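Local coordinates for protein berberine bridge enzyme-like 28 (Arabidopsis thaliana, PDB 5D79) that is a secreted, FAD-containing oxidoreductase of the berberine bridge enzyme-like family that takes part in adaptation to salt stress, at residues S88-V93 with L206-S211; D282-R287 with L314-E319; S335-V340 with G353-R358; Y425-V430 with E456-Y461. All blocks are in the same frame, centred on the assembly; numbering follows the deposited sequence.

How the contacts relate
The four contacts follow one another along the chain, each closing before the next opens. Contact 1 lies in the FAD-binding domain, joining helix 87-100 to strand 202-208. Contacts 2 and 4 both reach the seven-stranded antiparallel sheet, through strands 284-292 and 425-434; their centres are about 25 Å apart, though their nearest atoms come within about 6 Å. Contact 3 ties helix 336-343 to the loop before strand 363-372, with its centre about 24 Å from that of contact 2. Contact 1 is the remote one, its centre about 46 Å from contact 2 across the centre of the chain. This spread is consistent with the two-domain build of the family, with FAD held between.

Contact 1: residues S88-V93 with L206-S211; sequences SDVQTV and LVVDAS
Val90 and Val208 meet methyl to methyl: CG1 of Val90 lies 4.0 Å from CG2 of Val208, the two side chains sliding past each other in opposite directions. The methyl of Val90 that does the touching is the one anti to its backbone N (chi1 172°), whereas Val208 offers the methyl that sits beside its backbone N. Gln91 adds the second touch, its aliphatic CG standing 4.2 Å from the same Val208 CG2, so a single methyl of the strand receives both helix residues. No hydrogen bond crosses between the segments. Branching at CB suits Val208 to an extended strand, while the short side chain of Val90 lets helix and strand come close, Gln91 CA and Val208 CA being 6.7 Å apart.

One step out come polar bonds within and around each segment. The glutamine keeps its carbon chain along the contact while its amide NE2 bonds to Gly212 O, just past segment 206-211. In the helix, Ser88 O is gripped from opposite faces by Thr92 N and by Thr92 OG1, the latter at 3.0 Å. Asp89, in the first turn of helix 87-100, receives Val85 N on OD2 and forms a salt bridge to Lys86 through OD1, linking the helix to the residues just before it. Beyond the strand, Ser211 OG donates to Asp209 OD2 at 3.3 Å from above the carboxylate plane.

The contact belongs to the PCMH-type FAD-binding domain, and the Val90 side chain is about 8 Å from the bound FAD. Helix 87-100 rests here on the six-stranded antiparallel sheet: Val90 also touches Val238 and Leu240 of strand 238-248, while Val208 and Gln91 share Ile214 of strand 214-215.

Contact 2: residues D282-R287 with L314-E319; sequences DDLFIR and LALMEE
Leu284 pushes its CD2 methyl against Leu316 and Met317 of the facing helix, touching Leu316 CD2 at 4.0 Å and Met317 SD at 4.1 Å. That one methyl is the bump, and the hollow that receives it is made by two consecutive helix residues. The leucines slide past each other in opposite directions, whereas Leu284 and Met317 cross at about a right angle, so the strand residue is met differently by each neighbour. In both leucines CG lies anti to the backbone N (chi1 -178° in Leu284), which carries the forked ends forward between strand and helix.

Met317 reaches the contact by folding. Its chain bends at chi2 and chi3, and although CB does not point at the strand, the sulfur is brought round to it. There SD also takes up Ile286 CD1, at 4.3 Å, and thus lies against two strand residues in turn. An unbranched, flexible methionine can bring its sulfur against both of these bumps of the strand, while the branched leucine and isoleucine present the firmer relief. Leu284 and Ile286, two residues apart on a strand, both point toward the helix. All the touching atoms are carbon or sulfur, as suits a buried, apolar interface.

The axes of strand 284-287 and helix 314-319 approach to 11.3 Å at -57°, so the helix lies aslant on the sheet. Tyr306 of strand 298-306 touches both Leu284 and Leu316, Phe256 of strand 253-260 touches Leu284 and Ile286, and helix 310-320 thereby packs against one face of the seven-stranded antiparallel sheet.

Contact 3: residues S335-V340 with G353-R358; sequences SWIESV and GVLTNR
One leucine makes the whole contact: Leu355 splits its two methyls between Ile337 and Val340, one helical turn apart. CD1 comes as near as 3.6 Å to Ile337 CD1, a snug approach of methyl ends, and CD2 stands 3.9 Å from Val340 CG1. Ile337 reaches out because its CG1 is anti to the backbone N (chi1 -174°), the next torsion then bending CD1 toward the leucine. A fork at CG is what allows Leu355 to serve both partners. Turned the other way, the CG2 methyl of Val340 lies over one face of the Trp336 ring, 3.6 Å above its plane and toward the rim.

The helix opens with a capping box: Ser335, the N-cap, accepts from Glu338 N on OG, and its own N-H returns a nearly straight bond to Glu338 OE1 (3.2 Å, 177°). The serine and glutamate thereby satisfy backbone N-H groups that no preceding turn can serve. Leu355 sits in a 3-10 segment, where Thr356 OG1 bonds Gly353 O at 2.6 Å in the carbonyl plane. Helix 153-163 flanks the contact, Tyr157 touching Ile337 and Val340, and Tyr158 touching Leu355.

Contact 4: residues Y425-V430 with E456-Y461; sequences YEIQYV and EFMTPY
The ring of Tyr429 is met obliquely by Met458, whose CG lies 3.7 Å from CE2 and 3.4 Å from the phenolic OH; Met458 CB is likewise 3.4 Å from OH. In the helical segment, Pro460 CG lies over the centre of one face of the Tyr461 ring, 3.5 Å above its plane. Beside the tyrosine, Ile427 extends CD1 to Met458 CE at 4.3 Å. The methionine, bent at chi2 and chi3 (-70° and -66°), folds back so that CE is also 3.8 Å from Tyr429 OH. Its flexible, unbranched chain can thus follow both a ring and an aliphatic branch.

Strand 425-434 belongs to the seven-stranded antiparallel sheet, and segment 456-461, on helix 441-458, packs on it through Met458, which also touches Ile384 of helix 378-388. The buried Tyr429 OH is hydrogen-bonded to Asp370 OD2 of strand 363-372, the neighbour in the sheet. A phenylalanine here would keep the ring but would probably leave Asp370 OD2 without this partner and open a gap against Met458 CB and CG. Tyrosine therefore does double duty, its ring carbon CE2 and its oxygen packing on methionine while the hydroxyl answers the carboxylate of Asp370.

Contact 1: residues S88-V93 with L206-S211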
loop_
_atom_site.group_PDB
_atom_site.type_symbol
_atom_site.label_atom_id
_atom_site.label_comp_id
_atom_site.label_asym_id
_atom_site.label_seq_id
_atom_site.Cartn_x
_atom_site.Cartn_y
_atom_site.Cartn_z
ATOM N N SER A 88 20.473 6.381 -15.654
ATOM C CA SER A 88 20.598 6.374 -17.110
ATOM C C SER A 88 20.044 5.094 -17.733
ATOM O O SER A 88 19.534 5.117 -18.855
ATOM C CB SER A 88 22.062 6.556 -17.524
ATOM O OG SER A 88 22.810 5.360 -17.326
ATOM N N ASP A 89 20.159 3.986 -16.999
ATOM C CA ASP A 89 19.626 2.698 -17.441
ATOM C C ASP A 89 18.122 2.750 -17.641
ATOM O O ASP A 89 17.605 2.221 -18.631
ATOM C CB ASP A 89 19.947 1.600 -16.434
ATOM C CG ASP A 89 21.422 1.348 -16.304
ATOM O OD1 ASP A 89 22.207 2.119 -16.904
ATOM O OD2 ASP A 89 21.794 0.384 -15.595
ATOM N N VAL A 90 17.429 3.363 -16.679
ATOM C CA VAL A 90 15.976 3.486 -16.718
ATOM C C VAL A 90 15.566 4.255 -17.949
ATOM O O VAL A 90 14.664 3.841 -18.676
ATOM C CB VAL A 90 15.415 4.199 -15.473
ATOM C CG1 VAL A 90 13.931 4.467 -15.646
ATOM C CG2 VAL A 90 15.669 3.365 -14.233
ATOM N N GLN A 91 16.250 5.373 -18.171
ATOM C CA GLN A 91 16.023 6.222 -19.330
ATOM C C GLN A 91 16.089 5.420 -20.613
ATOM O O GLN A 91 15.213 5.517 -21.472
ATOM C CB GLN A 91 17.055 7.343 -19.375
ATOM C CG GLN A 91 17.097 8.196 -18.133
ATOM C CD GLN A 91 18.082 9.333 -18.267
ATOM O OE1 GLN A 91 19.220 9.239 -17.804
ATOM N NE2 GLN A 91 17.649 10.423 -18.905
ATOM N N THR A 92 17.140 4.619 -20.729
ATOM C CA THR A 92 17.375 3.842 -21.931
ATOM C C THR A 92 16.257 2.834 -22.143
ATOM O O THR A 92 15.851 2.578 -23.276
ATOM C CB THR A 92 18.727 3.131 -21.859
ATOM O OG1 THR A 92 19.760 4.112 -21.724
ATOM C CG2 THR A 92 18.978 2.311 -23.110
ATOM N N VAL A 93 15.742 2.278 -21.052
ATOM C CA VAL A 93 14.649 1.324 -21.157
ATOM C C VAL A 93 13.390 2.006 -21.679
ATOM O O VAL A 93 12.742 1.510 -22.594
ATOM C CB VAL A 93 14.349 0.658 -19.816
ATOM C CG1 VAL A 93 13.125 -0.203 -19.943
ATOM C CG2 VAL A 93 15.536 -0.186 -19.368
ATOM N N LEU A 206 12.262 12.466 -7.933
ATOM C CA LEU A 206 12.826 12.329 -9.268
ATOM C C LEU A 206 11.969 11.350 -10.046
ATOM O O LEU A 206 11.673 10.266 -9.550
ATOM C CB LEU A 206 14.277 11.836 -9.220
ATOM C CG LEU A 206 15.313 12.663 -8.465
ATOM C CD1 LEU A 206 16.615 11.892 -8.374
ATOM C CD2 LEU A 206 15.522 13.988 -9.143
ATOM N N VAL A 207 11.563 11.726 -11.252
ATOM C CA VAL A 207 10.794 10.818 -12.094
ATOM C C VAL A 207 11.331 10.819 -13.544
ATOM O O VAL A 207 11.755 11.852 -14.063
ATOM C CB VAL A 207 9.275 11.185 -12.048
ATOM C CG1 VAL A 207 9.036 12.587 -12.578
ATOM C CG2 VAL A 207 8.425 10.167 -12.806
ATOM N N VAL A 208 11.357 9.650 -14.179
ATOM C CA VAL A 208 11.625 9.580 -15.611
ATOM C C VAL A 208 10.297 9.554 -16.360
ATOM O O VAL A 208 9.462 8.671 -16.120
ATOM C CB VAL A 208 12.466 8.349 -15.990
ATOM C CG1 VAL A 208 12.508 8.157 -17.518
ATOM C CG2 VAL A 208 13.871 8.465 -15.406
ATOM N N ASP A 209 10.090 10.537 -17.243
ATOM C CA ASP A 209 8.836 10.628 -17.993
ATOM C C ASP A 209 8.947 9.904 -19.338
ATOM O O ASP A 209 9.984 9.304 -19.650
ATOM C CB ASP A 209 8.405 12.095 -18.183
ATOM C CG ASP A 209 9.337 12.881 -19.083
ATOM O OD1 ASP A 209 10.497 12.482 -19.248
ATOM O OD2 ASP A 209 8.912 13.916 -19.623
ATOM N N ALA A 210 7.873 9.954 -20.125
ATOM C CA ALA A 210 7.798 9.205 -21.376
ATOM C C ALA A 210 8.891 9.618 -22.364
ATOM O O ALA A 210 9.175 8.899 -23.318
ATOM C CB ALA A 210 6.417 9.364 -22.007
ATOM N N SER A 211 9.516 10.766 -22.126
ATOM C CA SER A 211 10.646 11.194 -22.946
ATOM C C SER A 211 11.935 10.427 -22.607
ATOM O O SER A 211 12.725 10.091 -23.498
ATOM C CB SER A 211 10.886 12.696 -22.778
ATOM O OG SER A 211 9.668 13.405 -22.763
#

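Contact 2: residues D282-R287 with L314-E319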
loop_
_atom_site.group_PDB
_atom_site.type_symbol
_atom_site.label_atom_id
_atom_site.label_comp_id
_atom_site.label_asym_id
_atom_site.label_seq_id
_atom_site.Cartn_x
_atom_site.Cartn_y
_atom_site.Cartn_z
ATOM N N ASP A 282 -5.070 13.391 18.000
ATOM C CA ASP A 282 -4.227 12.969 16.885
ATOM C C ASP A 282 -3.144 12.004 17.331
ATOM O O ASP A 282 -2.661 11.195 16.543
ATOM C CB ASP A 282 -3.568 14.177 16.216
ATOM C CG ASP A 282 -4.532 14.999 15.402
ATOM O OD1 ASP A 282 -5.736 14.675 15.395
ATOM O OD2 ASP A 282 -4.087 15.991 14.782
ATOM N N ASP A 283 -2.754 12.118 18.596
ATOM C CA ASP A 283 -1.699 11.286 19.178
ATOM C C ASP A 283 -2.109 9.817 19.390
ATOM O O ASP A 283 -1.256 8.952 19.516
ATOM C CB ASP A 283 -1.235 11.890 20.515
ATOM C CG ASP A 283 -0.411 13.160 20.336
ATOM O OD1 ASP A 283 0.259 13.292 19.290
ATOM O OD2 ASP A 283 -0.429 14.023 21.243
ATOM N N LEU A 284 -3.412 9.551 19.409
ATOM C CA LEU A 284 -3.936 8.214 19.681
ATOM C C LEU A 284 -4.455 7.482 18.438
ATOM O O LEU A 284 -5.403 7.916 17.790
ATOM C CB LEU A 284 -5.059 8.282 20.729
ATOM C CG LEU A 284 -5.684 6.950 21.163
ATOM C CD1 LEU A 284 -4.599 5.976 21.601
ATOM C CD2 LEU A 284 -6.678 7.163 22.300
ATOM N N PHE A 285 -3.825 6.350 18.147
ATOM C CA PHE A 285 -4.196 5.468 17.053
ATOM C C PHE A 285 -4.779 4.190 17.619
ATOM O O PHE A 285 -4.087 3.483 18.336
ATOM C CB PHE A 285 -2.970 5.148 16.188
ATOM C CG PHE A 285 -3.227 4.132 15.100
ATOM C CD1 PHE A 285 -3.762 4.516 13.883
ATOM C CD2 PHE A 285 -2.924 2.788 15.296
ATOM C CE1 PHE A 285 -3.994 3.578 12.882
ATOM C CE2 PHE A 285 -3.151 1.850 14.295
ATOM C CZ PHE A 285 -3.684 2.250 13.090
ATOM N N ILE A 286 -6.038 3.894 17.304
ATOM C CA ILE A 286 -6.680 2.668 17.778
ATOM C C ILE A 286 -7.302 1.848 16.637
ATOM O O ILE A 286 -8.337 2.217 16.072
ATOM C CB ILE A 286 -7.795 2.955 18.822
ATOM C CG1 ILE A 286 -7.545 4.249 19.582
ATOM C CG2 ILE A 286 -7.952 1.791 19.801
ATOM C CD1 ILE A 286 -8.723 4.632 20.409
ATOM N N ARG A 287 -6.676 0.721 16.336
ATOM C CA ARG A 287 -7.129 -0.196 15.291
ATOM C C ARG A 287 -7.879 -1.418 15.861
ATOM O O ARG A 287 -7.579 -1.905 16.950
ATOM C CB ARG A 287 -5.924 -0.646 14.447
ATOM C CG ARG A 287 -6.085 -2.001 13.740
ATOM C CD ARG A 287 -4.984 -2.268 12.709
ATOM N NE ARG A 287 -4.986 -1.265 11.638
ATOM C CZ ARG A 287 -4.023 -1.144 10.730
ATOM N NH1 ARG A 287 -2.978 -1.969 10.762
ATOM N NH2 ARG A 287 -4.091 -0.204 9.799
ATOM N N LEU A 314 -3.517 6.301 29.448
ATOM C CA LEU A 314 -4.483 5.656 30.336
ATOM C C LEU A 314 -5.593 6.607 30.766
ATOM O O LEU A 314 -6.760 6.222 30.825
ATOM C CB LEU A 314 -3.772 5.084 31.575
ATOM C CG LEU A 314 -2.826 3.913 31.290
ATOM C CD1 LEU A 314 -2.077 3.477 32.543
ATOM C CD2 LEU A 314 -3.599 2.758 30.671
ATOM N N ALA A 315 -5.214 7.843 31.077
ATOM C CA ALA A 315 -6.163 8.862 31.491
ATOM C C ALA A 315 -7.034 9.255 30.316
ATOM O O ALA A 315 -8.220 9.551 30.477
ATOM C CB ALA A 315 -5.435 10.069 32.038
ATOM N N LEU A 316 -6.439 9.253 29.128
ATOM C CA LEU A 316 -7.170 9.595 27.919
ATOM C C LEU A 316 -8.168 8.490 27.573
ATOM O O LEU A 316 -9.268 8.762 27.091
ATOM C CB LEU A 316 -6.204 9.842 26.760
ATOM C CG LEU A 316 -6.796 10.290 25.421
ATOM C CD1 LEU A 316 -7.555 11.592 25.547
ATOM C CD2 LEU A 316 -5.699 10.424 24.383
ATOM N N MET A 317 -7.808 7.244 27.852
ATOM C CA MET A 317 -8.641 6.130 27.420
ATOM C C MET A 317 -9.799 5.824 28.366
ATOM O O MET A 317 -10.776 5.202 27.960
ATOM C CB MET A 317 -7.789 4.873 27.226
ATOM C CG MET A 317 -7.042 4.826 25.893
ATOM S SD MET A 317 -7.948 4.020 24.556
ATOM C CE MET A 317 -8.178 2.398 25.260
ATOM N N GLU A 318 -9.694 6.237 29.624
ATOM C CA GLU A 318 -10.805 6.053 30.565
ATOM C C GLU A 318 -11.852 7.136 30.312
ATOM O O GLU A 318 -13.046 6.964 30.583
ATOM C CB GLU A 318 -10.312 6.093 32.019
ATOM C CG GLU A 318 -9.429 4.911 32.420
ATOM C CD GLU A 318 -8.233 5.332 33.263
ATOM O OE1 GLU A 318 -8.104 6.548 33.537
ATOM O OE2 GLU A 318 -7.422 4.452 33.642
ATOM N N GLU A 319 -11.365 8.250 29.771
ATOM C CA GLU A 319 -12.171 9.406 29.399
ATOM C C GLU A 319 -12.974 9.181 28.112
ATOM O O GLU A 319 -14.179 9.440 28.072
ATOM C CB GLU A 319 -11.255 10.625 29.243
ATOM C CG GLU A 319 -11.850 11.794 28.479
ATOM C CD GLU A 319 -12.723 12.676 29.344
ATOM O OE1 GLU A 319 -12.916 12.341 30.537
ATOM O OE2 GLU A 319 -13.210 13.708 28.824
#

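Contact 3: residues S335-V340 with G353-R358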
loop_
_atom_site.group_PDB
_atom_site.type_symbol
_atom_site.label_atom_id
_atom_site.label_comp_id
_atom_site.label_asym_id
_atom_site.label_seq_id
_atom_site.Cartn_x
_atom_site.Cartn_y
_atom_site.Cartn_z
ATOM N N SER A 335 10.360 2.829 22.099
ATOM C CA SER A 335 10.642 3.849 21.085
ATOM C C SER A 335 9.719 3.657 19.876
ATOM O O SER A 335 9.090 2.616 19.734
ATOM C CB SER A 335 12.110 3.799 20.665
ATOM O OG SER A 335 12.376 2.620 19.930
ATOM N N TRP A 336 9.621 4.656 19.008
ATOM C CA TRP A 336 8.765 4.496 17.844
ATOM C C TRP A 336 9.302 3.385 16.946
ATOM O O TRP A 336 8.541 2.566 16.445
ATOM C CB TRP A 336 8.628 5.804 17.057
ATOM C CG TRP A 336 8.099 5.567 15.692
ATOM C CD1 TRP A 336 6.788 5.418 15.324
ATOM C CD2 TRP A 336 8.876 5.407 14.499
ATOM N NE1 TRP A 336 6.704 5.176 13.972
ATOM C CE2 TRP A 336 7.970 5.160 13.442
ATOM C CE3 TRP A 336 10.255 5.441 14.222
ATOM C CZ2 TRP A 336 8.396 4.959 12.128
ATOM C CZ3 TRP A 336 10.673 5.238 12.918
ATOM C CH2 TRP A 336 9.747 4.999 11.885
ATOM N N ILE A 337 10.612 3.339 16.759
ATOM C CA ILE A 337 11.170 2.325 15.893
ATOM C C ILE A 337 10.903 0.934 16.487
ATOM O O ILE A 337 10.712 -0.032 15.752
ATOM C CB ILE A 337 12.698 2.543 15.647
ATOM C CG1 ILE A 337 13.221 1.548 14.601
ATOM C CG2 ILE A 337 13.513 2.453 16.945
ATOM C CD1 ILE A 337 12.504 1.656 13.259
ATOM N N GLU A 338 10.865 0.826 17.809
ATOM C CA GLU A 338 10.554 -0.460 18.418
ATOM C C GLU A 338 9.076 -0.804 18.198
ATOM O O GLU A 338 8.711 -1.979 18.088
ATOM C CB GLU A 338 10.915 -0.454 19.905
ATOM C CG GLU A 338 12.415 -0.603 20.151
ATOM C CD GLU A 338 12.798 -0.545 21.622
ATOM O OE1 GLU A 338 12.164 0.210 22.389
ATOM O OE2 GLU A 338 13.744 -1.257 22.012
ATOM N N SER A 339 8.234 0.224 18.102
ATOM C CA SER A 339 6.803 0.027 17.864
ATOM C C SER A 339 6.552 -0.475 16.435
ATOM O O SER A 339 5.550 -1.138 16.171
ATOM C CB SER A 339 6.026 1.317 18.118
ATOM O OG SER A 339 6.118 2.194 17.014
ATOM N N VAL A 340 7.469 -0.155 15.527
ATOM C CA VAL A 340 7.443 -0.695 14.168
ATOM C C VAL A 340 7.606 -2.226 14.183
ATOM O O VAL A 340 6.859 -2.950 13.528
ATOM C CB VAL A 340 8.556 -0.049 13.283
ATOM C CG1 VAL A 340 8.674 -0.759 11.949
ATOM C CG2 VAL A 340 8.300 1.445 13.080
ATOM N N GLY A 353 17.425 -5.065 13.154
ATOM C CA GLY A 353 17.889 -5.542 11.866
ATOM C C GLY A 353 16.895 -6.335 11.046
ATOM O O GLY A 353 17.063 -6.454 9.840
ATOM N N VAL A 354 15.855 -6.871 11.677
ATOM C CA VAL A 354 14.874 -7.673 10.948
ATOM C C VAL A 354 14.067 -6.803 10.001
ATOM O O VAL A 354 13.387 -7.300 9.103
ATOM C CB VAL A 354 13.920 -8.406 11.892
ATOM C CG1 VAL A 354 14.712 -9.257 12.865
ATOM C CG2 VAL A 354 13.037 -7.423 12.635
ATOM N N LEU A 355 14.147 -5.495 10.204
ATOM C CA LEU A 355 13.445 -4.550 9.356
ATOM C C LEU A 355 13.998 -4.572 7.947
ATOM O O LEU A 355 13.298 -4.243 6.989
ATOM C CB LEU A 355 13.548 -3.152 9.941
ATOM C CG LEU A 355 12.823 -3.066 11.277
ATOM C CD1 LEU A 355 12.920 -1.655 11.782
ATOM C CD2 LEU A 355 11.366 -3.511 11.145
ATOM N N THR A 356 15.258 -4.993 7.847
ATOM C CA THR A 356 16.016 -5.005 6.603
ATOM C C THR A 356 15.867 -6.285 5.784
ATOM O O THR A 356 16.397 -6.359 4.683
ATOM C CB THR A 356 17.510 -4.803 6.879
ATOM O OG1 THR A 356 18.055 -5.995 7.436
ATOM C CG2 THR A 356 17.712 -3.682 7.867
ATOM N N ASN A 357 15.166 -7.287 6.313
ATOM C CA ASN A 357 14.913 -8.510 5.552
ATOM C C ASN A 357 13.942 -8.259 4.418
ATOM O O ASN A 357 12.941 -7.579 4.585
ATOM C CB ASN A 357 14.359 -9.624 6.437
ATOM C CG ASN A 357 15.246 -9.921 7.637
ATOM O OD1 ASN A 357 16.479 -9.778 7.584
ATOM N ND2 ASN A 357 14.615 -10.337 8.735
ATOM N N ARG A 358 14.248 -8.807 3.257
ATOM C CA ARG A 358 13.355 -8.712 2.116
ATOM C C ARG A 358 13.021 -10.115 1.663
ATOM O O ARG A 358 13.269 -10.471 0.521
ATOM C CB ARG A 358 13.992 -7.915 0.968
ATOM C CG ARG A 358 14.026 -6.414 1.174
ATOM C CD ARG A 358 14.849 -5.746 0.088
ATOM N NE ARG A 358 14.166 -5.635 -1.203
ATOM C CZ ARG A 358 14.171 -4.529 -1.949
ATOM N NH1 ARG A 358 13.537 -4.503 -3.119
ATOM N NH2 ARG A 358 14.811 -3.443 -1.523
#

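Contact 4: residues Y425-V430 with E456-Y461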
loop_
_atom_site.group_PDB
_atom_site.type_symbol
_atom_site.label_atom_id
_atom_site.label_comp_id
_atom_site.label_asym_id
_atom_site.label_seq_id
_atom_site.Cartn_x
_atom_site.Cartn_y
_atom_site.Cartn_z
ATOM N N TYR A 425 -13.533 5.625 9.189
ATOM C CA TYR A 425 -12.440 4.667 9.130
ATOM C C TYR A 425 -12.438 3.909 7.811
ATOM O O TYR A 425 -13.385 3.977 7.029
ATOM C CB TYR A 425 -12.514 3.687 10.309
ATOM C CG TYR A 425 -13.760 2.834 10.375
ATOM C CD1 TYR A 425 -14.893 3.278 11.058
ATOM C CD2 TYR A 425 -13.798 1.580 9.785
ATOM C CE1 TYR A 425 -16.034 2.508 11.143
ATOM C CE2 TYR A 425 -14.946 0.793 9.862
ATOM C CZ TYR A 425 -16.058 1.264 10.541
ATOM O OH TYR A 425 -17.197 0.495 10.625
ATOM N N GLU A 426 -11.352 3.198 7.567
ATOM C CA GLU A 426 -11.225 2.375 6.381
ATOM C C GLU A 426 -11.278 0.922 6.847
ATOM O O GLU A 426 -10.837 0.597 7.951
ATOM C CB GLU A 426 -9.925 2.706 5.633
ATOM C CG GLU A 426 -9.721 1.971 4.302
ATOM C CD GLU A 426 -8.922 0.686 4.458
ATOM O OE1 GLU A 426 -8.375 0.450 5.560
ATOM O OE2 GLU A 426 -8.836 -0.083 3.479
ATOM N N ILE A 427 -11.849 0.055 6.026
ATOM C CA ILE A 427 -11.963 -1.337 6.407
ATOM C C ILE A 427 -11.479 -2.237 5.264
ATOM O O ILE A 427 -11.874 -2.063 4.110
ATOM C CB ILE A 427 -13.421 -1.685 6.824
ATOM C CG1 ILE A 427 -13.571 -3.170 7.150
ATOM C CG2 ILE A 427 -14.416 -1.270 5.761
ATOM C CD1 ILE A 427 -14.878 -3.467 7.832
ATOM N N GLN A 428 -10.594 -3.174 5.594
ATOM C CA GLN A 428 -10.079 -4.117 4.615
ATOM C C GLN A 428 -10.521 -5.524 4.962
ATOM O O GLN A 428 -10.410 -5.953 6.094
ATOM C CB GLN A 428 -8.546 -4.057 4.542
ATOM C CG GLN A 428 -7.933 -5.025 3.532
ATOM C CD GLN A 428 -6.428 -5.175 3.670
ATOM O OE1 GLN A 428 -5.817 -4.674 4.623
ATOM N NE2 GLN A 428 -5.818 -5.875 2.712
ATOM N N TYR A 429 -11.037 -6.233 3.973
ATOM C CA TYR A 429 -11.350 -7.653 4.104
ATOM C C TYR A 429 -10.322 -8.426 3.289
ATOM O O TYR A 429 -10.267 -8.301 2.065
ATOM C CB TYR A 429 -12.764 -7.962 3.603
ATOM C CG TYR A 429 -13.744 -6.797 3.661
ATOM C CD1 TYR A 429 -13.807 -5.854 2.625
ATOM C CD2 TYR A 429 -14.629 -6.654 4.728
ATOM C CE1 TYR A 429 -14.708 -4.805 2.665
ATOM C CE2 TYR A 429 -15.524 -5.603 4.780
ATOM C CZ TYR A 429 -15.564 -4.681 3.747
ATOM O OH TYR A 429 -16.470 -3.637 3.787
ATOM N N VAL A 430 -9.496 -9.220 3.955
ATOM C CA VAL A 430 -8.418 -9.918 3.254
ATOM C C VAL A 430 -8.319 -11.378 3.725
ATOM O O VAL A 430 -8.363 -11.672 4.916
ATOM C CB VAL A 430 -7.062 -9.178 3.438
ATOM C CG1 VAL A 430 -6.783 -8.905 4.914
ATOM C CG2 VAL A 430 -5.916 -9.938 2.784
ATOM N N GLU A 456 -19.844 -7.805 -0.592
ATOM C CA GLU A 456 -21.214 -7.627 -1.058
ATOM C C GLU A 456 -22.146 -7.361 0.134
ATOM O O GLU A 456 -23.015 -6.490 0.066
ATOM C CB GLU A 456 -21.693 -8.847 -1.857
ATOM C CG GLU A 456 -20.992 -9.039 -3.194
ATOM C CD GLU A 456 -21.046 -7.809 -4.075
ATOM O OE1 GLU A 456 -22.159 -7.315 -4.333
ATOM O OE2 GLU A 456 -19.974 -7.328 -4.506
ATOM N N PHE A 457 -21.944 -8.092 1.225
ATOM C CA PHE A 457 -22.789 -7.908 2.381
ATOM C C PHE A 457 -22.689 -6.481 2.903
ATOM O O PHE A 457 -23.686 -5.904 3.337
ATOM C CB PHE A 457 -22.448 -8.879 3.512
ATOM C CG PHE A 457 -23.116 -8.510 4.806
ATOM C CD1 PHE A 457 -24.486 -8.694 4.968
ATOM C CD2 PHE A 457 -22.400 -7.912 5.830
ATOM C CE1 PHE A 457 -25.125 -8.320 6.137
ATOM C CE2 PHE A 457 -23.039 -7.533 7.003
ATOM C CZ PHE A 457 -24.406 -7.738 7.155
ATOM N N MET A 458 -21.489 -5.912 2.847
ATOM C CA MET A 458 -21.228 -4.609 3.464
ATOM C C MET A 458 -21.738 -3.419 2.649
ATOM O O MET A 458 -21.692 -2.292 3.128
ATOM C CB MET A 458 -19.726 -4.441 3.717
ATOM C CG MET A 458 -19.192 -5.274 4.859
ATOM S SD MET A 458 -19.783 -4.677 6.454
ATOM C CE MET A 458 -18.991 -3.076 6.526
ATOM N N THR A 459 -22.219 -3.674 1.431
ATOM C CA THR A 459 -22.658 -2.621 0.510
ATOM C C THR A 459 -23.539 -1.523 1.152
ATOM O O THR A 459 -23.194 -0.344 1.074
ATOM C CB THR A 459 -23.415 -3.228 -0.691
ATOM O OG1 THR A 459 -22.584 -4.192 -1.355
ATOM C CG2 THR A 459 -23.830 -2.136 -1.674
ATOM N N PRO A 460 -24.655 -1.890 1.815
ATOM C CA PRO A 460 -25.506 -0.810 2.322
ATOM C C PRO A 460 -24.903 0.042 3.435
ATOM O O PRO A 460 -25.523 1.020 3.806
ATOM C CB PRO A 460 -26.716 -1.566 2.867
ATOM C CG PRO A 460 -26.165 -2.855 3.300
ATOM C CD PRO A 460 -25.168 -3.206 2.242
ATOM N N TYR A 461 -23.738 -0.324 3.958
ATOM C CA TYR A 461 -23.214 0.296 5.168
ATOM C C TYR A 461 -21.982 1.169 4.924
ATOM O O TYR A 461 -21.547 1.907 5.812
ATOM C CB TYR A 461 -22.873 -0.782 6.194
ATOM C CG TYR A 461 -23.967 -1.800 6.429
ATOM C CD1 TYR A 461 -25.189 -1.412 6.957
ATOM C CD2 TYR A 461 -23.769 -3.157 6.148
ATOM C CE1 TYR A 461 -26.196 -2.333 7.187
ATOM C CE2 TYR A 461 -24.780 -4.094 6.379
ATOM C CZ TYR A 461 -25.991 -3.665 6.900
ATOM O OH TYR A 461 -27.015 -4.548 7.147
#